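Local structure of transaminase (Bacillus megaterium, 5G0A) at the interface of chains A and B. The protein catalyses S-selective, pyridoxal-5'-phosphate-dependent transfer of amino groups as a class-III omega-transaminase. Numbering follows the deposited sequence. Chains: chain A/B, Transaminase.

The interface of chains A and B. Residues chain A 134, 319-320, 323, 325; chain B 168, 176, 178.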
loop_
_atom_site.group_PDB
_atom_site.type_symbol
_atom_site.label_atom_id
_atom_site.label_comp_id
_atom_site.label_asym_id
_atom_site.label_seq_id
_atom_site.Cartn_x
_atom_site.Cartn_y
_atom_site.Cartn_z
ATOM N N LEU A 134 -4.950 -11.775 -12.345
ATOM C CA LEU A 134 -6.146 -12.612 -12.256
ATOM C C LEU A 134 -5.844 -14.062 -12.644
ATOM O O LEU A 134 -6.312 -14.990 -11.968
ATOM C CB LEU A 134 -7.258 -12.053 -13.127
ATOM C CG LEU A 134 -7.972 -10.827 -12.531
ATOM C CD1 LEU A 134 -8.794 -10.211 -13.648
ATOM C CD2 LEU A 134 -8.843 -11.182 -11.321
ATOM N N PHE A 319 -8.630 -19.494 -19.767
ATOM C CA PHE A 319 -9.016 -19.142 -18.392
ATOM C C PHE A 319 -9.993 -17.959 -18.334
ATOM O O PHE A 319 -11.058 -18.044 -17.716
ATOM C CB PHE A 319 -7.740 -18.876 -17.560
ATOM C CG PHE A 319 -8.004 -18.239 -16.227
ATOM C CD1 PHE A 319 -8.244 -19.019 -15.100
ATOM C CD2 PHE A 319 -8.002 -16.843 -16.099
ATOM C CE1 PHE A 319 -8.486 -18.419 -13.861
ATOM C CE2 PHE A 319 -8.254 -16.248 -14.875
ATOM C CZ PHE A 319 -8.485 -17.030 -13.755
ATOM N N MET A 320 -9.676 -16.865 -19.028
ATOM C CA MET A 320 -10.541 -15.689 -18.958
ATOM C C MET A 320 -11.938 -15.983 -19.529
ATOM O O MET A 320 -12.951 -15.511 -19.014
ATOM C CB MET A 320 -9.888 -14.494 -19.663
ATOM C CG MET A 320 -8.585 -14.050 -19.009
ATOM S SD MET A 320 -8.810 -13.270 -17.392
ATOM C CE MET A 320 -9.663 -11.770 -17.837
ATOM N N HIS A 323 -14.923 -17.112 -17.254
ATOM C CA HIS A 323 -15.504 -16.202 -16.274
ATOM C C HIS A 323 -16.196 -15.008 -16.921
ATOM O O HIS A 323 -15.996 -14.723 -18.107
ATOM C CB HIS A 323 -14.402 -15.689 -15.336
ATOM C CG HIS A 323 -13.580 -16.774 -14.709
ATOM N ND1 HIS A 323 -12.461 -17.313 -15.309
ATOM C CD2 HIS A 323 -13.727 -17.431 -13.536
ATOM C CE1 HIS A 323 -11.954 -18.252 -14.531
ATOM N NE2 HIS A 323 -12.709 -18.351 -13.454
ATOM N N TRP A 325 -15.993 -11.198 -16.925
ATOM C CA TRP A 325 -15.011 -10.177 -16.559
ATOM C C TRP A 325 -15.668 -8.835 -16.565
ATOM O O TRP A 325 -16.118 -8.370 -17.615
ATOM C CB TRP A 325 -13.872 -10.196 -17.565
ATOM C CG TRP A 325 -12.657 -9.362 -17.227
ATOM C CD1 TRP A 325 -12.267 -8.906 -16.006
ATOM C CD2 TRP A 325 -11.647 -8.959 -18.151
ATOM N NE1 TRP A 325 -11.061 -8.208 -16.114
ATOM C CE2 TRP A 325 -10.671 -8.228 -17.427
ATOM C CE3 TRP A 325 -11.476 -9.136 -19.535
ATOM C CZ2 TRP A 325 -9.539 -7.671 -18.041
ATOM C CZ3 TRP A 325 -10.348 -8.569 -20.145
ATOM C CH2 TRP A 325 -9.378 -7.867 -19.377
ATOM N N LEU B 168 -13.307 -10.912 -11.669
ATOM C CA LEU B 168 -13.968 -12.034 -12.308
ATOM C C LEU B 168 -15.079 -12.552 -11.442
ATOM O O LEU B 168 -14.930 -12.682 -10.227
ATOM C CB LEU B 168 -12.975 -13.158 -12.542
ATOM C CG LEU B 168 -11.818 -12.824 -13.492
ATOM C CD1 LEU B 168 -10.831 -13.980 -13.508
ATOM C CD2 LEU B 168 -12.284 -12.488 -14.917
ATOM N N PHE B 176 -18.029 -18.220 -6.685
ATOM C CA PHE B 176 -16.683 -18.186 -7.245
ATOM C C PHE B 176 -16.426 -16.866 -7.956
ATOM O O PHE B 176 -17.074 -16.539 -8.956
ATOM C CB PHE B 176 -16.426 -19.372 -8.176
ATOM C CG PHE B 176 -14.969 -19.601 -8.469
ATOM C CD1 PHE B 176 -14.121 -20.120 -7.491
ATOM C CD2 PHE B 176 -14.440 -19.298 -9.719
ATOM C CE1 PHE B 176 -12.776 -20.329 -7.756
ATOM C CE2 PHE B 176 -13.098 -19.513 -9.991
ATOM C CZ PHE B 176 -12.265 -20.027 -9.009
ATOM N N ALA B 178 -13.164 -13.391 -8.072
ATOM C CA ALA B 178 -11.795 -13.014 -7.812
ATOM C C ALA B 178 -11.617 -11.533 -8.080
ATOM O O ALA B 178 -11.809 -11.080 -9.203
ATOM C CB ALA B 178 -10.848 -13.832 -8.692
#
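The ring nitrogen ND1 of A:His323, whose imidazole lies against B:Leu168, donates a hydrogen bond of 2.9 Å to the backbone carbonyl O of A:Phe319 near the end of helix 314-321. The bond is bent, 134° at the hydrogen, and the donor sits tilted from the carbonyl plane; it is nevertheless likely to restrict rotation of the imidazole. This is part of a two-fold symmetric interface between two copies of a class-III aminotransferase of PLP fold type I, whose members work as dimers or larger assemblies built from them; the deposited assembly has four copies. Intrachain packing supports the same ring pose, since CE1 of A:His323 stands 3.5 Å above one face of the A:Phe319 ring, toward its rim. With CG anti to the carbonyl carbon (chi1 -52°), the imidazole presents one face to methyl CD1 of B:Leu168 and its edge to the poorly ordered B:Phe176, a less certain contact. An alanine in place of A:His323 would probably leave the A:Phe319 carbonyl without this donor and open a gap beside CD1 of B:Leu168.

B:Leu168, with 108 Å² hidden by chain A, is the apolar plug of the patch, and its two methyls divide the work. CD1 also meets the A:Phe319 ring at CE2, 3.7 Å away. CD2 points to the indole of A:Trp325, lying 3.7 Å from its CD1, and touches CB of A:His323. Methyl CE of A:Met320 approaches CD2 of B:Leu168 at 4.0 Å. The same methyl rests 3.4 Å above the plane, over the centre of one face of the A:Trp325 indole; bends at chi2 and chi3 fold the thioether chain into this pose. From helix 121-136, A:Leu134 meets B:Leu168 tip to tip, both its methyls about 4.0 Å from CG of B:Leu168, while its CD2 packs 3.6 Å from the backbone O of B:Ala178. At the backbone level, an antiparallel beta bridge pairs A:Trp325 with B:Leu168, which would help set the register of strands 324-325 and 168-169.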